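Local coordinates for protein probable alginate O-acetylase AlgJ (Pseudomonas putida, PDB 4O8V) that probably adds acetyl groups to the O-2 and O-3 positions of mannuronate residues in alginate, working at the inner membrane with AlgI and AlgF, at residues G14-F25 / A63-G73; L145-T154 / L231-V239. All coordinates share one frame; numbering follows the deposited sequence.

Contact 1 of 2, residues G14-F25 / A63-G73; sequences GRDQWLFSDEEF and AKARVYTEYLG
Trp18, Tyr68 and Tyr71 form an aromatic cluster where the hairpin of strands 11-13 and 19-21 lies on the short helix 64-67 of the SGNH hydrolase-like domain. The five-membered ring of Trp18 and the ring of Tyr71 make an offset stack, centroids 3.8 Å apart and planes at 10°, with NE1 of the indole over the centre of the tyrosine. The far end of the indole goes to Tyr68: its CH2 sits over the middle of that ring, 3.7 Å from Tyr68 CG. Two residues on, within strand 19-21, Phe20 has Leu72 CD2 over one face and Tyr71 O at its edge.

Polar bonds close both ends. At one, the Arg15 chain, bent at chi3 (-52°), brings NE and NH2 side-on to a single atom, Glu70 O; the NH2 bond is 2.8 Å long. Arg15 N also donates to Tyr71 O. At the other, Glu24 stretches out to the start of helix 64-67, where Ala65 N reaches Glu24 OE1 at 2.9 Å and Lys64 N reaches Glu24 OE2 at 3.0 Å, both from above the carboxylate plane.

Between these ends Lys64 runs past the Trp18 edge, its CE 3.8 Å from Trp18 CE3, and turns at chi3 (102°) to set NZ 2.8 Å from Leu19 O, nearly along the C=O axis. The same NZ bonds to the carbonyl oxygens of Leu117 and Asp120, the latter probably a catalytic residue. Three backbone oxygens thus grip one buried ammonium, tying strand 19-21 to the Asp120 loop, while the Glu24 carboxylate, set at a helix N-terminus, is probably stabilised as an anion.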
loop_
_atom_site.group_PDB
_atom_site.type_symbol
_atom_site.label_atom_id
_atom_site.label_comp_id
_atom_site.label_asym_id
_atom_site.label_seq_id
_atom_site.Cartn_x
_atom_site.Cartn_y
_atom_site.Cartn_z
ATOM N N GLY A 14 -15.186 -10.251 -12.199
ATOM C CA GLY A 14 -14.301 -10.550 -13.311
ATOM C C GLY A 14 -14.530 -11.957 -13.851
ATOM O O GLY A 14 -15.542 -12.587 -13.532
ATOM N N ARG A 15 -13.609 -12.439 -14.684
ATOM C CA ARG A 15 -13.680 -13.812 -15.214
ATOM C C ARG A 15 -13.135 -14.804 -14.211
ATOM O O ARG A 15 -12.406 -14.412 -13.305
ATOM C CB ARG A 15 -12.885 -13.956 -16.517
ATOM C CG ARG A 15 -13.352 -13.095 -17.666
ATOM C CD ARG A 15 -12.668 -13.534 -18.969
ATOM N NE ARG A 15 -11.221 -13.597 -18.796
ATOM C CZ ARG A 15 -10.476 -14.668 -19.053
ATOM N NH1 ARG A 15 -11.036 -15.771 -19.523
ATOM N NH2 ARG A 15 -9.166 -14.629 -18.837
ATOM N N ASP A 16 -13.470 -16.090 -14.384
ATOM C CA ASP A 16 -12.870 -17.166 -13.584
ATOM C C ASP A 16 -13.028 -16.931 -12.072
ATOM O O ASP A 16 -12.116 -17.241 -11.280
ATOM C CB ASP A 16 -11.368 -17.341 -13.930
ATOM C CG ASP A 16 -11.141 -18.050 -15.268
ATOM O OD1 ASP A 16 -12.131 -18.312 -15.999
ATOM O OD2 ASP A 16 -9.965 -18.346 -15.593
ATOM N N GLN A 17 -14.186 -16.402 -11.675
ATOM C CA GLN A 17 -14.501 -16.139 -10.264
ATOM C C GLN A 17 -13.487 -15.177 -9.590
ATOM O O GLN A 17 -13.221 -15.272 -8.391
ATOM C CB GLN A 17 -14.606 -17.464 -9.464
ATOM C CG GLN A 17 -15.694 -18.437 -10.004
ATOM C CD GLN A 17 -16.318 -19.357 -8.940
ATOM O OE1 GLN A 17 -15.625 -20.008 -8.149
ATOM N NE2 GLN A 17 -17.651 -19.430 -8.943
ATOM N N TRP A 18 -12.953 -14.232 -10.365
ATOM C CA TRP A 18 -12.162 -13.122 -9.797
ATOM C C TRP A 18 -13.115 -11.978 -9.393
ATOM O O TRP A 18 -14.123 -11.753 -10.065
ATOM C CB TRP A 18 -11.138 -12.613 -10.822
ATOM C CG TRP A 18 -9.862 -13.415 -10.851
ATOM C CD1 TRP A 18 -9.679 -14.691 -11.334
ATOM C CD2 TRP A 18 -8.601 -12.988 -10.356
ATOM N NE1 TRP A 18 -8.366 -15.084 -11.135
ATOM C CE2 TRP A 18 -7.687 -14.042 -10.559
ATOM C CE3 TRP A 18 -8.148 -11.800 -9.763
ATOM C CZ2 TRP A 18 -6.341 -13.952 -10.165
ATOM C CZ3 TRP A 18 -6.812 -11.714 -9.384
ATOM C CH2 TRP A 18 -5.931 -12.779 -9.588
ATOM N N LEU A 19 -12.778 -11.259 -8.327
ATOM C CA LEU A 19 -13.544 -10.102 -7.858
ATOM C C LEU A 19 -12.629 -8.897 -7.808
ATOM O O LEU A 19 -11.475 -9.045 -7.478
ATOM C CB LEU A 19 -14.103 -10.348 -6.465
ATOM C CG LEU A 19 -14.962 -11.592 -6.306
ATOM C CD1 LEU A 19 -15.357 -11.734 -4.824
ATOM C CD2 LEU A 19 -16.188 -11.462 -7.185
ATOM N N PHE A 20 -13.150 -7.709 -8.079
ATOM C CA PHE A 20 -12.346 -6.490 -7.946
ATOM C C PHE A 20 -13.093 -5.467 -7.098
ATOM O O PHE A 20 -14.325 -5.508 -7.009
ATOM C CB PHE A 20 -12.029 -5.888 -9.315
ATOM C CG PHE A 20 -11.201 -6.779 -10.216
ATOM C CD1 PHE A 20 -9.822 -6.722 -10.195
ATOM C CD2 PHE A 20 -11.810 -7.648 -11.111
ATOM C CE1 PHE A 20 -9.051 -7.539 -11.052
ATOM C CE2 PHE A 20 -11.046 -8.474 -11.963
ATOM C CZ PHE A 20 -9.667 -8.412 -11.929
ATOM N N SER A 21 -12.345 -4.564 -6.462
ATOM C CA SER A 21 -12.939 -3.399 -5.801
ATOM C C SER A 21 -13.434 -2.406 -6.835
ATOM O O SER A 21 -12.685 -2.054 -7.750
ATOM C CB SER A 21 -11.915 -2.692 -4.908
ATOM O OG SER A 21 -12.449 -1.446 -4.487
ATOM N N ASP A 22 -14.663 -1.919 -6.697
ATOM C CA ASP A 22 -15.142 -0.928 -7.665
ATOM C C ASP A 22 -14.431 0.416 -7.464
ATOM O O ASP A 22 -14.560 1.313 -8.289
ATOM C CB ASP A 22 -16.678 -0.776 -7.617
ATOM C CG ASP A 22 -17.168 0.011 -6.428
ATOM O OD1 ASP A 22 -16.499 0.034 -5.370
ATOM O OD2 ASP A 22 -18.250 0.615 -6.560
ATOM N N GLU A 23 -13.633 0.532 -6.401
ATOM C CA GLU A 23 -12.817 1.733 -6.202
ATOM C C GLU A 23 -11.703 1.803 -7.252
ATOM O O GLU A 23 -11.110 2.864 -7.479
ATOM C CB GLU A 23 -12.234 1.766 -4.779
ATOM C CG GLU A 23 -13.286 1.867 -3.686
ATOM C CD GLU A 23 -12.694 1.906 -2.275
ATOM O OE1 GLU A 23 -11.499 1.590 -2.095
ATOM O OE2 GLU A 23 -13.433 2.256 -1.337
ATOM N N GLU A 24 -11.429 0.671 -7.899
ATOM C CA GLU A 24 -10.461 0.633 -8.986
ATOM C C GLU A 24 -11.149 0.869 -10.327
ATOM O O GLU A 24 -10.501 0.864 -11.375
ATOM C CB GLU A 24 -9.707 -0.711 -8.989
ATOM C CG GLU A 24 -8.633 -0.776 -7.884
ATOM C CD GLU A 24 -7.963 -2.134 -7.740
ATOM O OE1 GLU A 24 -8.251 -3.057 -8.543
ATOM O OE2 GLU A 24 -7.133 -2.290 -6.812
ATOM N N PHE A 25 -12.469 1.071 -10.286
ATOM C CA PHE A 25 -13.270 1.251 -11.501
ATOM C C PHE A 25 -13.995 2.598 -11.571
ATOM O O PHE A 25 -14.073 3.222 -12.633
ATOM C CB PHE A 25 -14.337 0.152 -11.616
ATOM C CG PHE A 25 -13.796 -1.196 -11.968
ATOM C CD1 PHE A 25 -13.019 -1.894 -11.066
ATOM C CD2 PHE A 25 -14.102 -1.785 -13.190
ATOM C CE1 PHE A 25 -12.517 -3.160 -11.390
ATOM C CE2 PHE A 25 -13.613 -3.050 -13.517
ATOM C CZ PHE A 25 -12.811 -3.731 -12.617
ATOM N N ALA A 63 -3.092 -1.001 -8.833
ATOM C CA ALA A 63 -4.430 -1.569 -8.690
ATOM C C ALA A 63 -4.422 -3.036 -9.103
ATOM O O ALA A 63 -3.719 -3.416 -10.042
ATOM C CB ALA A 63 -5.418 -0.796 -9.526
ATOM N N LYS A 64 -5.214 -3.855 -8.417
ATOM C CA LYS A 64 -5.316 -5.253 -8.809
ATOM C C LYS A 64 -5.854 -5.333 -10.234
ATOM O O LYS A 64 -5.421 -6.180 -11.032
ATOM C CB LYS A 64 -6.216 -6.038 -7.853
ATOM C CG LYS A 64 -6.236 -7.538 -8.164
ATOM C CD LYS A 64 -6.900 -8.341 -7.074
ATOM C CE LYS A 64 -8.293 -8.732 -7.452
ATOM N NZ LYS A 64 -8.893 -9.653 -6.442
ATOM N N ALA A 65 -6.774 -4.426 -10.571
ATOM C CA ALA A 65 -7.358 -4.397 -11.917
ATOM C C ALA A 65 -6.345 -4.062 -13.006
ATOM O O ALA A 65 -6.564 -4.360 -14.170
ATOM C CB ALA A 65 -8.507 -3.409 -11.973
ATOM N N ARG A 66 -5.255 -3.406 -12.633
ATOM C CA ARG A 66 -4.190 -3.072 -13.580
ATOM C C ARG A 66 -3.223 -4.239 -13.744
ATOM O O ARG A 66 -2.716 -4.477 -14.831
ATOM C CB ARG A 66 -3.411 -1.816 -13.107
ATOM C CG ARG A 66 -2.287 -1.398 -14.050
ATOM C CD ARG A 66 -1.533 -0.130 -13.570
ATOM N NE ARG A 66 -2.418 0.957 -13.137
ATOM C CZ ARG A 66 -3.105 1.751 -13.953
ATOM N NH1 ARG A 66 -3.061 1.567 -15.275
ATOM N NH2 ARG A 66 -3.865 2.722 -13.447
ATOM N N VAL A 67 -2.962 -4.954 -12.656
ATOM C CA VAL A 67 -2.012 -6.052 -12.680
ATOM C C VAL A 67 -2.656 -7.310 -13.276
ATOM O O VAL A 67 -1.985 -8.081 -13.961
ATOM C CB VAL A 67 -1.459 -6.359 -11.269
ATOM C CG1 VAL A 67 -0.526 -7.574 -11.300
ATOM C CG2 VAL A 67 -0.729 -5.135 -10.701
ATOM N N TYR A 68 -3.950 -7.507 -13.017
ATOM C CA TYR A 68 -4.688 -8.667 -13.560
ATOM C C TYR A 68 -5.793 -8.279 -14.554
ATOM O O TYR A 68 -6.943 -8.717 -14.450
ATOM C CB TYR A 68 -5.248 -9.505 -12.389
ATOM C CG TYR A 68 -4.167 -10.359 -11.770
ATOM C CD1 TYR A 68 -3.752 -11.536 -12.403
ATOM C CD2 TYR A 68 -3.518 -9.971 -10.586
ATOM C CE1 TYR A 68 -2.739 -12.317 -11.873
ATOM C CE2 TYR A 68 -2.489 -10.752 -10.039
ATOM C CZ TYR A 68 -2.101 -11.919 -10.696
ATOM O OH TYR A 68 -1.078 -12.691 -10.182
ATOM N N THR A 69 -5.431 -7.499 -15.567
ATOM C CA THR A 69 -6.400 -7.091 -16.593
ATOM C C THR A 69 -6.983 -8.278 -17.343
ATOM O O THR A 69 -8.071 -8.188 -17.935
ATOM C CB THR A 69 -5.778 -6.148 -17.633
ATOM O OG1 THR A 69 -4.740 -6.838 -18.336
ATOM C CG2 THR A 69 -5.189 -4.932 -16.958
ATOM N N GLU A 70 -6.270 -9.399 -17.318
ATOM C CA GLU A 70 -6.711 -10.553 -18.087
ATOM C C GLU A 70 -7.926 -11.209 -17.434
ATOM O O GLU A 70 -8.588 -12.043 -18.054
ATOM C CB GLU A 70 -5.569 -11.573 -18.264
ATOM C CG GLU A 70 -5.081 -12.241 -16.987
ATOM C CD GLU A 70 -3.835 -11.556 -16.401
ATOM O OE1 GLU A 70 -3.747 -10.306 -16.450
ATOM O OE2 GLU A 70 -2.938 -12.277 -15.909
ATOM N N TYR A 71 -8.225 -10.829 -16.195
ATOM C CA TYR A 71 -9.399 -11.380 -15.516
ATOM C C TYR A 71 -10.526 -10.360 -15.400
ATOM O O TYR A 71 -11.512 -10.597 -14.711
ATOM C CB TYR A 71 -9.019 -11.918 -14.127
ATOM C CG TYR A 71 -8.099 -13.118 -14.221
ATOM C CD1 TYR A 71 -8.479 -14.251 -14.924
ATOM C CD2 TYR A 71 -6.844 -13.108 -13.615
ATOM C CE1 TYR A 71 -7.639 -15.349 -15.024
ATOM C CE2 TYR A 71 -5.990 -14.197 -13.713
ATOM C CZ TYR A 71 -6.395 -15.311 -14.423
ATOM O OH TYR A 71 -5.567 -16.407 -14.520
ATOM N N LEU A 72 -10.385 -9.233 -16.091
ATOM C CA LEU A 72 -11.502 -8.307 -16.232
ATOM C C LEU A 72 -12.679 -8.975 -16.919
ATOM O O LEU A 72 -12.531 -9.761 -17.877
ATOM C CB LEU A 72 -11.082 -7.057 -17.001
ATOM C CG LEU A 72 -10.092 -6.212 -16.198
ATOM C CD1 LEU A 72 -9.684 -5.001 -17.000
ATOM C CD2 LEU A 72 -10.695 -5.792 -14.854
ATOM N N GLY A 73 -13.868 -8.674 -16.419
ATOM C CA GLY A 73 -15.081 -9.199 -17.021
ATOM C C GLY A 73 -15.672 -8.212 -18.004
ATOM O O GLY A 73 -14.946 -7.556 -18.750
HETATM O O HOH W 1 -7.636 -18.747 -14.322
#

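Contact 2 of 2, residues L145-T154 / L231-V239; sequences LNGDPQAFIT and LQQALRSDV
Phe152, at the start of strand 152-162, lays its ring on the last turn of helix 227-235, and this is the close-packed part of the contact. Gln232 CB stands over the ring centre, 3.8 Å from the centroid and only 2° off the normal, and the Gln232 amide lies within 18° of the ring plane. With Phe152 CG beside the backbone N (chi1 -70°), the ring reaches past the helix end, where CE1 comes 3.5 Å from Ser237 O and CZ meets Asp238 CA. Thr191 and Pro193 of strand 184-193 also touch this ring. Leu145 CD1 lies 4.1 Å from Ser237 CB, an apolar touch beside Val212.

One direct hydrogen bond fixes the loop: Gln150 N donates almost straight to Arg236 O at 2.9 Å, from well above the carbonyl plane. Around it the contact is looser and wetter. One water links Phe152 N to Gln233 O, and a second joins Gln150 OE1 to Asp238 N. The exposed Arg236 lies obliquely against Pro149, its NH1 3.3 Å from Pro149 CB.

Arg236, at positive phi, is the C-prime residue of a Schellman motif: Ser237 N bonds to Gln232 O, and Arg236 N more weakly to Gln233 O. Phe152 and the 145-151 loop pack on this Schellman-capped helix end, the turn that carries the chain from helix 227-235 into strand 239-241 at the edge of the parallel sheet.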
loop_
_atom_site.group_PDB
_atom_site.type_symbol
_atom_site.label_atom_id
_atom_site.label_comp_id
_atom_site.label_asym_id
_atom_site.label_seq_id
_atom_site.Cartn_x
_atom_site.Cartn_y
_atom_site.Cartn_z
ATOM N N LEU A 145 19.830 3.912 4.442
ATOM C CA LEU A 145 20.018 3.304 5.752
ATOM C C LEU A 145 21.484 3.144 6.088
ATOM O O LEU A 145 22.268 2.674 5.276
ATOM C CB LEU A 145 19.344 1.927 5.830
ATOM C CG LEU A 145 17.854 1.834 6.145
ATOM C CD1 LEU A 145 17.423 0.393 6.177
ATOM C CD2 LEU A 145 17.552 2.497 7.482
ATOM N N ASN A 146 21.844 3.521 7.301
ATOM C CA ASN A 146 23.132 3.120 7.844
ATOM C C ASN A 146 22.869 2.362 9.139
ATOM O O ASN A 146 21.728 2.281 9.597
ATOM C CB ASN A 146 24.066 4.324 8.043
ATOM C CG ASN A 146 23.543 5.346 9.058
ATOM O OD1 ASN A 146 22.768 5.024 9.960
ATOM N ND2 ASN A 146 23.997 6.589 8.919
ATOM N N GLY A 147 23.904 1.798 9.729
ATOM C CA GLY A 147 23.699 1.003 10.921
ATOM C C GLY A 147 23.968 -0.444 10.597
ATOM O O GLY A 147 23.966 -0.831 9.432
ATOM N N ASP A 148 24.223 -1.238 11.628
ATOM C CA ASP A 148 24.530 -2.645 11.436
ATOM C C ASP A 148 23.321 -3.395 10.920
ATOM O O ASP A 148 22.225 -3.244 11.447
ATOM C CB ASP A 148 25.017 -3.272 12.740
ATOM C CG ASP A 148 26.311 -2.664 13.225
ATOM O OD1 ASP A 148 27.000 -2.013 12.410
ATOM O OD2 ASP A 148 26.637 -2.823 14.422
ATOM N N PRO A 149 23.526 -4.213 9.884
ATOM C CA PRO A 149 22.455 -5.044 9.344
ATOM C C PRO A 149 21.965 -6.009 10.404
ATOM O O PRO A 149 22.773 -6.524 11.184
ATOM C CB PRO A 149 23.128 -5.789 8.182
ATOM C CG PRO A 149 24.361 -5.013 7.879
ATOM C CD PRO A 149 24.801 -4.423 9.181
ATOM N N GLN A 150 20.658 -6.224 10.457
ATOM C CA GLN A 150 20.112 -7.255 11.322
ATOM C C GLN A 150 19.463 -8.310 10.445
ATOM O O GLN A 150 18.737 -7.981 9.514
ATOM C CB GLN A 150 19.095 -6.689 12.313
ATOM C CG GLN A 150 18.627 -7.733 13.322
ATOM C CD GLN A 150 17.725 -7.169 14.396
ATOM O OE1 GLN A 150 17.102 -6.125 14.210
ATOM N NE2 GLN A 150 17.654 -7.858 15.535
ATOM N N ALA A 151 19.722 -9.576 10.733
ATOM C CA ALA A 151 19.196 -10.641 9.875
ATOM C C ALA A 151 17.837 -11.141 10.353
ATOM O O ALA A 151 17.571 -11.229 11.555
ATOM C CB ALA A 151 20.179 -11.783 9.804
ATOM N N PHE A 152 16.973 -11.474 9.402
ATOM C CA PHE A 152 15.668 -12.019 9.740
ATOM C C PHE A 152 15.465 -13.276 8.916
ATOM O O PHE A 152 16.018 -13.394 7.831
ATOM C CB PHE A 152 14.545 -11.006 9.466
ATOM C CG PHE A 152 14.542 -9.834 10.408
ATOM C CD1 PHE A 152 15.423 -8.776 10.223
ATOM C CD2 PHE A 152 13.664 -9.792 11.483
ATOM C CE1 PHE A 152 15.433 -7.707 11.090
ATOM C CE2 PHE A 152 13.663 -8.723 12.350
ATOM C CZ PHE A 152 14.550 -7.678 12.150
ATOM N N ILE A 153 14.667 -14.201 9.435
ATOM C CA ILE A 153 14.300 -15.403 8.698
ATOM C C ILE A 153 12.779 -15.479 8.575
ATOM O O ILE A 153 12.051 -15.297 9.558
ATOM C CB ILE A 153 14.840 -16.678 9.388
ATOM C CG1 ILE A 153 16.364 -16.750 9.238
ATOM C CG2 ILE A 153 14.180 -17.915 8.798
ATOM C CD1 ILE A 153 17.062 -17.841 10.068
ATOM N N THR A 154 12.297 -15.720 7.361
ATOM C CA THR A 154 10.863 -15.895 7.108
ATOM C C THR A 154 10.577 -17.366 6.905
ATOM O O THR A 154 11.265 -18.018 6.133
ATOM C CB THR A 154 10.405 -15.086 5.876
ATOM O OG1 THR A 154 10.545 -13.687 6.159
ATOM C CG2 THR A 154 8.938 -15.397 5.516
ATOM N N LEU A 231 9.619 -6.722 4.640
ATOM C CA LEU A 231 10.460 -5.529 4.694
ATOM C C LEU A 231 11.652 -5.692 5.647
ATOM O O LEU A 231 12.774 -5.358 5.288
ATOM C CB LEU A 231 9.635 -4.299 5.122
ATOM C CG LEU A 231 8.769 -3.642 4.051
ATOM C CD1 LEU A 231 7.831 -2.576 4.654
ATOM C CD2 LEU A 231 9.682 -3.068 2.947
ATOM N N GLN A 232 11.395 -6.173 6.863
ATOM C CA GLN A 232 12.465 -6.448 7.823
ATOM C C GLN A 232 13.523 -7.341 7.201
ATOM O O GLN A 232 14.712 -7.028 7.223
ATOM C CB GLN A 232 11.916 -7.112 9.085
ATOM C CG GLN A 232 11.071 -6.201 9.963
ATOM C CD GLN A 232 10.342 -6.973 11.043
ATOM O OE1 GLN A 232 9.972 -8.129 10.851
ATOM N NE2 GLN A 232 10.117 -6.332 12.180
ATOM N N GLN A 233 13.078 -8.450 6.616
ATOM C CA GLN A 233 14.001 -9.373 5.982
ATOM C C GLN A 233 14.756 -8.759 4.805
ATOM O O GLN A 233 15.966 -8.928 4.693
ATOM C CB GLN A 233 13.267 -10.622 5.521
ATOM C CG GLN A 233 14.212 -11.646 4.903
ATOM C CD GLN A 233 13.615 -13.018 4.886
ATOM O OE1 GLN A 233 13.377 -13.609 5.937
ATOM N NE2 GLN A 233 13.354 -13.538 3.692
ATOM N N ALA A 234 14.057 -8.036 3.934
ATOM C CA ALA A 234 14.707 -7.513 2.735
ATOM C C ALA A 234 15.666 -6.371 3.093
ATOM O O ALA A 234 16.785 -6.298 2.565
ATOM C CB ALA A 234 13.655 -7.061 1.710
ATOM N N LEU A 235 15.245 -5.509 4.017
ATOM C CA LEU A 235 16.057 -4.381 4.455
ATOM C C LEU A 235 17.176 -4.777 5.405
ATOM O O LEU A 235 18.096 -3.988 5.642
ATOM C CB LEU A 235 15.183 -3.328 5.146
ATOM C CG LEU A 235 14.147 -2.628 4.265
ATOM C CD1 LEU A 235 13.161 -1.870 5.148
ATOM C CD2 LEU A 235 14.864 -1.695 3.306
ATOM N N ARG A 236 17.105 -5.993 5.946
ATOM C CA ARG A 236 18.001 -6.391 7.039
ATOM C C ARG A 236 17.985 -5.312 8.128
ATOM O O ARG A 236 19.031 -4.781 8.572
ATOM C CB ARG A 236 19.422 -6.650 6.525
ATOM C CG ARG A 236 19.441 -7.675 5.378
ATOM C CD ARG A 236 20.835 -8.003 4.928
ATOM N NE ARG A 236 21.334 -9.163 5.648
ATOM C CZ ARG A 236 22.552 -9.260 6.157
ATOM N NH1 ARG A 236 23.415 -8.261 6.020
ATOM N NH2 ARG A 236 22.906 -10.361 6.802
ATOM N N SER A 237 16.767 -4.979 8.545
ATOM C CA SER A 237 16.559 -3.926 9.542
ATOM C C SER A 237 15.281 -4.133 10.348
ATOM O O SER A 237 14.296 -4.653 9.821
ATOM C CB SER A 237 16.492 -2.560 8.861
ATOM O OG SER A 237 16.251 -1.533 9.811
ATOM N N ASP A 238 15.277 -3.762 11.626
ATOM C CA ASP A 238 14.002 -3.798 12.338
ATOM C C ASP A 238 13.136 -2.709 11.722
ATOM O O ASP A 238 13.648 -1.743 11.153
ATOM C CB ASP A 238 14.163 -3.604 13.853
ATOM C CG ASP A 238 12.904 -3.996 14.633
ATOM O OD1 ASP A 238 11.970 -4.580 14.040
ATOM O OD2 ASP A 238 12.855 -3.739 15.853
ATOM N N VAL A 239 11.826 -2.902 11.796
ATOM C CA VAL A 239 10.841 -1.994 11.222
ATOM C C VAL A 239 9.663 -1.903 12.181
ATOM O O VAL A 239 9.173 -2.937 12.651
ATOM C CB VAL A 239 10.313 -2.462 9.826
ATOM C CG1 VAL A 239 9.327 -1.437 9.276
ATOM C CG2 VAL A 239 11.446 -2.678 8.833
HETATM O O HOH W 2 17.602 -3.145 12.965
HETATM O O HOH W 3 17.401 -10.480 6.584
#

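Both contacts belong to the SGNH hydrolase-like domain, yet they lie on opposite sides of the chain's centre: their centres are 34 Å apart and their nearest atoms about 17 Å. They come in series, contact 1 closing before contact 2 opens. Segment 63-73 follows strand 55-61 and segment 231-239 runs into strand 239-241, so each contact adjoins an outermost strand of the same four-stranded parallel sheet. Each also brings in an antiparallel pair: 11-13 with 19-21 in the first, 152-162 with 184-193 in the second. Contact 1 reaches the backbone of the probable catalytic Asp120 through Lys64, with His122 close by, whereas contact 2 is a surface junction far from the probable catalytic residues.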